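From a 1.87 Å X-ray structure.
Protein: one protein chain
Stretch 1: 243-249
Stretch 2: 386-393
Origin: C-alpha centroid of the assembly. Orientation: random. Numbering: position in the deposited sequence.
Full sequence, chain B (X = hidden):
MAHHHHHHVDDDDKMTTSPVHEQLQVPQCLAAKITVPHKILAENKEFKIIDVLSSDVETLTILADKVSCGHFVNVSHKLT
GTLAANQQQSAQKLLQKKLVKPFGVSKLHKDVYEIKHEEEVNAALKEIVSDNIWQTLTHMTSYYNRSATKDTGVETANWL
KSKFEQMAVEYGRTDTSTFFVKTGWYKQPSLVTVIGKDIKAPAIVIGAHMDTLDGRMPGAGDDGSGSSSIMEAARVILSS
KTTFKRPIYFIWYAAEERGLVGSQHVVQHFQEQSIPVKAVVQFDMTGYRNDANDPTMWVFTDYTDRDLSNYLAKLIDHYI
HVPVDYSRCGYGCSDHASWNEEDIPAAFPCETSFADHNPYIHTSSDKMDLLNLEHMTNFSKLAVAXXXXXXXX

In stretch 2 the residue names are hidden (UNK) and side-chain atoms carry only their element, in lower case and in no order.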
ATOM      1  N   THR B 243     -26.497  10.977 -14.299  1.00 67.48           N
ATOM      2  CA  THR B 243     -27.144  10.065 -13.399  1.00 67.28           C
ATOM      3  C   THR B 243     -26.089   9.015 -13.063  1.00 64.40           C
ATOM      4  O   THR B 243     -25.682   8.252 -13.940  1.00 62.83           O
ATOM      5  CB  THR B 243     -28.409   9.459 -14.040  1.00 71.35           C
ATOM      6  OG1 THR B 243     -29.360  10.509 -14.274  1.00 70.06           O
ATOM      7  CG2 THR B 243     -29.002   8.306 -13.136  1.00 72.06           C
ATOM      8  N   PHE B 244     -25.637   8.991 -11.807  1.00 60.34           N
ATOM      9  CA  PHE B 244     -24.576   8.079 -11.449  1.00 58.40           C
ATOM     10  C   PHE B 244     -25.182   6.745 -11.091  1.00 59.83           C
ATOM     11  O   PHE B 244     -26.387   6.689 -10.843  1.00 61.85           O
ATOM     12  CB  PHE B 244     -23.747   8.709 -10.321  1.00 55.37           C
ATOM     13  CG  PHE B 244     -23.010   9.966 -10.763  1.00 52.79           C
ATOM     14  CD1 PHE B 244     -21.901   9.874 -11.604  1.00 51.15           C
ATOM     15  CD2 PHE B 244     -23.434  11.204 -10.358  1.00 52.32           C
ATOM     16  CE1 PHE B 244     -21.219  11.007 -12.021  1.00 50.18           C
ATOM     17  CE2 PHE B 244     -22.753  12.341 -10.760  1.00 52.16           C
ATOM     18  CZ  PHE B 244     -21.646  12.243 -11.597  1.00 50.68           C
ATOM     19  N   LYS B 245     -24.385   5.688 -11.113  1.00 59.65           N
ATOM     20  CA  LYS B 245     -24.810   4.366 -10.645  1.00 64.23           C
ATOM     21  C   LYS B 245     -24.798   4.171  -9.121  1.00 65.98           C
ATOM     22  O   LYS B 245     -25.144   3.088  -8.654  1.00 71.49           O
ATOM     23  CB  LYS B 245     -23.929   3.296 -11.267  1.00 67.28           C
ATOM     24  CG  LYS B 245     -24.177   3.166 -12.764  1.00 75.22           C
ATOM     25  CD  LYS B 245     -23.165   2.190 -13.355  1.00 80.54           C
ATOM     26  CE  LYS B 245     -23.348   0.776 -12.822  1.00 81.94           C
ATOM     27  NZ  LYS B 245     -22.375  -0.083 -13.579  1.00 87.73           N
ATOM     28  N   ARG B 246     -24.334   5.172  -8.351  1.00 63.76           N
ATOM     29  CA  ARG B 246     -24.208   5.066  -6.871  1.00 59.23           C
ATOM     30  C   ARG B 246     -24.538   6.409  -6.260  1.00 55.31           C
ATOM     31  O   ARG B 246     -24.288   7.436  -6.883  1.00 54.81           O
ATOM     32  CB  ARG B 246     -22.763   4.644  -6.418  1.00 57.87           C
ATOM     33  CG  ARG B 246     -22.265   3.334  -6.972  1.00 57.74           C
ATOM     34  CD  ARG B 246     -20.822   3.137  -6.644  1.00 55.75           C
ATOM     35  NE  ARG B 246     -20.386   1.827  -7.113  1.00 57.85           N
ATOM     36  CZ  ARG B 246     -20.651   0.651  -6.521  1.00 59.81           C
ATOM     37  NH1 ARG B 246     -21.401   0.556  -5.433  1.00 66.54           N
ATOM     38  NH2 ARG B 246     -20.226  -0.469  -7.034  1.00 59.32           N
ATOM     39  N   PRO B 247     -25.099   6.412  -5.038  1.00 53.00           N
ATOM     40  CA  PRO B 247     -25.223   7.704  -4.351  1.00 50.89           C
ATOM     41  C   PRO B 247     -23.806   8.233  -3.977  1.00 47.20           C
ATOM     42  O   PRO B 247     -22.867   7.444  -3.705  1.00 43.44           O
ATOM     43  CB  PRO B 247     -26.013   7.368  -3.106  1.00 51.09           C
ATOM     44  CG  PRO B 247     -25.796   5.914  -2.878  1.00 52.11           C
ATOM     45  CD  PRO B 247     -25.423   5.266  -4.161  1.00 52.42           C
ATOM     46  N   ILE B 248     -23.699   9.556  -3.971  1.00 46.49           N
ATOM     47  CA  ILE B 248     -22.491  10.256  -3.629  1.00 44.82           C
ATOM     48  C   ILE B 248     -22.720  11.082  -2.354  1.00 43.61           C
ATOM     49  O   ILE B 248     -23.524  12.051  -2.367  1.00 45.85           O
ATOM     50  CB  ILE B 248     -22.041  11.179  -4.769  1.00 46.45           C
ATOM     51  CG1 ILE B 248     -21.637  10.362  -5.997  1.00 47.50           C
ATOM     52  CG2 ILE B 248     -20.856  12.021  -4.343  1.00 47.10           C
ATOM     53  CD1 ILE B 248     -21.623  11.224  -7.266  1.00 48.81           C
ATOM     54  N   TYR B 249     -21.960  10.801  -1.293  1.00 38.96           N
ATOM     55  CA  TYR B 249     -22.163  11.645  -0.115  1.00 39.18           C
ATOM     56  C   TYR B 249     -21.023  12.658   0.036  1.00 36.14           C
ATOM     57  O   TYR B 249     -19.869  12.316  -0.030  1.00 38.29           O
ATOM     58  CB  TYR B 249     -22.348  10.818   1.178  1.00 38.96           C
ATOM     59  CG  TYR B 249     -23.614   9.981   1.328  1.00 40.36           C
ATOM     60  CD1 TYR B 249     -23.668   8.709   0.870  1.00 41.96           C
ATOM     61  CD2 TYR B 249     -24.740  10.482   2.058  1.00 43.39           C
ATOM     62  CE1 TYR B 249     -24.825   7.912   1.043  1.00 43.86           C
ATOM     63  CE2 TYR B 249     -25.885   9.728   2.247  1.00 45.04           C
ATOM     64  CZ  TYR B 249     -25.918   8.439   1.750  1.00 46.53           C
ATOM     65  OH  TYR B 249     -26.991   7.635   1.969  1.00 49.09           O
ATOM     66  N   UNK B 386     -12.424  11.286  -8.057  1.00 32.10           N
ATOM     67  CA  UNK B 386     -12.816  10.175  -7.250  1.00 32.71           C
ATOM     68  C   UNK B 386     -14.338   9.924  -7.301  1.00 33.06           C
ATOM     69  O   UNK B 386     -14.792   8.821  -7.538  1.00 32.70           O
ATOM     70  c   UNK B 386     -13.877   8.372  -3.009  1.00 33.98           C
ATOM     71  c   UNK B 386     -12.872   7.420  -2.829  1.00 33.07           C
ATOM     72  c   UNK B 386     -11.716   7.477  -3.582  1.00 35.48           C
ATOM     73  c   UNK B 386     -12.587   9.430  -4.780  1.00 33.00           C
ATOM     74  c   UNK B 386     -13.726   9.379  -3.981  1.00 34.20           C
ATOM     75  c   UNK B 386     -11.567   8.486  -4.556  1.00 35.14           C
ATOM     76  c   UNK B 386     -12.383  10.508  -5.784  1.00 32.93           C
ATOM     77  N   UNK B 387     -15.117  10.989  -7.153  1.00 34.83           N
ATOM     78  CA  UNK B 387     -16.582  10.855  -7.211  1.00 37.66           C
ATOM     79  C   UNK B 387     -17.018  10.314  -8.567  1.00 39.89           C
ATOM     80  O   UNK B 387     -17.699   9.257  -8.643  1.00 41.63           O
ATOM     81  c   UNK B 387     -17.256  12.195  -6.962  1.00 37.19           C
ATOM     82  N   UNK B 388     -16.593  10.987  -9.618  1.00 40.04           N
ATOM     83  CA  UNK B 388     -17.095  10.627 -10.949  1.00 42.37           C
ATOM     84  C   UNK B 388     -16.622   9.229 -11.343  1.00 42.90           C
ATOM     85  O   UNK B 388     -17.428   8.428 -11.788  1.00 44.55           O
ATOM     86  c   UNK B 388     -17.017  14.198 -12.467  1.00 42.90           C
ATOM     87  c   UNK B 388     -17.537  12.997 -11.733  1.00 43.37           C
ATOM     88  c   UNK B 388     -16.754  11.709 -12.000  1.00 42.84           C
ATOM     89  c   UNK B 388     -16.995  11.192 -13.406  1.00 46.58           C
ATOM     90  N   UNK B 389     -15.350   8.886 -11.158  1.00 42.72           N
ATOM     91  CA  UNK B 389     -14.913   7.543 -11.514  1.00 44.26           C
ATOM     92  C   UNK B 389     -15.648   6.451 -10.754  1.00 45.63           C
ATOM     93  O   UNK B 389     -16.079   5.479 -11.366  1.00 48.19           O
ATOM     94  c   UNK B 389     -12.531   7.992 -12.334  1.00 45.08           C
ATOM     95  o   UNK B 389     -12.922   6.025 -13.692  1.00 47.48           O
ATOM     96  c   UNK B 389     -12.499   7.229 -13.684  1.00 46.63           C
ATOM     97  c   UNK B 389     -13.400   7.308 -11.282  1.00 42.99           C
ATOM     98  o   UNK B 389     -12.078   7.866 -14.718  1.00 45.78           O
ATOM     99  N   UNK B 390     -15.761   6.587  -9.423  1.00 43.48           N
ATOM    100  CA  UNK B 390     -16.263   5.469  -8.640  1.00 43.42           C
ATOM    101  C   UNK B 390     -17.812   5.388  -8.644  1.00 46.15           C
ATOM    102  O   UNK B 390     -18.386   4.298  -8.547  1.00 46.83           O
ATOM    103  c   UNK B 390     -15.713   5.530  -7.228  1.00 42.88           C
ATOM    104  c   UNK B 390     -13.679   4.101  -7.759  1.00 40.09           C
ATOM    105  c   UNK B 390     -14.164   5.389  -7.149  1.00 40.55           C
ATOM    106  c   UNK B 390     -13.698   5.478  -5.728  1.00 39.91           C
ATOM    107  N   UNK B 391     -18.470   6.530  -8.765  1.00 47.14           N
ATOM    108  CA  UNK B 391     -19.935   6.588  -8.731  1.00 50.81           C
ATOM    109  C   UNK B 391     -20.520   6.223 -10.082  1.00 54.81           C
ATOM    110  O   UNK B 391     -21.716   5.930 -10.157  1.00 56.08           O
ATOM    111  c   UNK B 391     -20.423   7.960  -8.285  1.00 49.40           C
ATOM    112  N   UNK B 392     -19.693   6.236 -11.136  1.00 57.34           N
ATOM    113  CA  UNK B 392     -20.128   5.845 -12.483  1.00 59.67           C
ATOM    114  C   UNK B 392     -19.941   4.374 -12.737  1.00 62.90           C
ATOM    115  O   UNK B 392     -20.276   3.946 -13.807  1.00 68.46           O
ATOM    116  c   UNK B 392     -19.376   6.637 -13.562  1.00 55.90           C
ATOM    117  o   UNK B 392     -19.497   8.020 -13.360  1.00 52.76           O
ATOM    118  N   UNK B 393     -19.397   3.613 -11.796  1.00 65.63           N
ATOM    119  CA  UNK B 393     -19.245   2.129 -11.920  1.00 72.15           C
ATOM    120  C   UNK B 393     -20.068   1.317 -10.898  1.00 72.99           C
ATOM    121  O   UNK B 393     -20.041   0.076 -10.937  1.00 73.63           O
ATOM    122  OXT UNK B 393     -20.747   1.855 -10.014  1.00 74.20           O
ATOM    123  c   UNK B 393     -16.857   2.227 -12.851  1.00 75.49           C
ATOM    124  o   UNK B 393     -17.853   2.471 -14.993  1.00 82.09           O
ATOM    125  o   UNK B 393     -16.742   0.592 -14.572  1.00 81.89           O
ATOM    126  c   UNK B 393     -17.183   1.725 -14.240  1.00 80.01           C
ATOM    127  c   UNK B 393     -17.775   1.697 -11.777  1.00 71.96           C
TER
HETATM  128  O   HOH W   1     -17.162   2.059  -7.943  1.00 49.50           O

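Position 386 carries seven side-chain carbons, one followed by a ring of six, with no heteroatom, and they are out of reach of stretch 1. This is Phe 386, buried, on the helix, where a large apolar group belongs.

Position 387 has a single side-chain carbon. Its CA-to-CB bond points toward stretch 1, and CB of 387 lies 4.5 Å from Ile 248 CG2. This is Ala 387, whose short side chain already reaches its apolar neighbor.

At position 388 four carbons fork at the first, one arm being two carbons long. A carbon of its longer arm lies 4.2 Å from Phe 244 CZ. The fork identifies Ile 388, and the apolar pairing suits a buried, branched hydrocarbon.

Position 389 shows three carbons, the third bearing two oxygens. Its CA-to-CB bond points away from stretch 1, and the side chain makes no contact there. This is Glu 389; both carboxylate oxygens are hydrogen-bonded elsewhere in the structure, which makes its burial tolerable.

Position 390 also has four carbons, but they fork at the second. Its buried side chain comes no closer than 5.7 Å, from CB of 390 to Arg 246 CD, and the backbone makes the approach instead: O of 390 is 3.3 Å from Arg 246 CD and accepts a 2.6 Å hydrogen bond from water 1, whose oxygen in turn accepts a weak one from Arg 246 NE at 3.3 Å. The fork gives Leu 390, apolar as its burial asks.

Position 391 has one carbon and is the most covered position of its stretch. CB of 391 packs 3.5 Å from Ile 248 CG1 and 4.0 Å from Phe 244 CB, and O of 391 accepts a weak hydrogen bond from Lys 245 N at 2.8 Å. This is Ala 391, the close fit of a small apolar group.

Position 392 has one carbon and one oxygen. The oxygen lies 3.5 Å from Phe 244 CD1, at the ring edge. Hence Ser 392, whose OG donates to Ile 388 O at 2.6 Å, turning the hydroxyl back onto the helix.

Position 393 has three carbons, the third with two oxygens, and a terminal carboxylate besides. The CA-to-CB bond points away from stretch 1; the chain terminus supplies the contact, Arg 246 NE meeting OXT of 393 at 2.9 Å in a salt bridge whose hydrogen bond is weak. This is Glu 393, its side chain free to serve another partner: OE1 is hydrogen-bonded elsewhere in the structure.

The contact thus has two parts. Phe 244 and Ile 248 pack against the helix at Ala 387, Ile 388 and Ala 391, while Lys 245 and Arg 246 engage backbone carbonyls near the end of the helix and the terminal carboxylate. There Ala 391 O, with no backbone partner within its own stretch, accepts from Lys 245 N.

Stretch 2, residues 386-393: FAIELASE
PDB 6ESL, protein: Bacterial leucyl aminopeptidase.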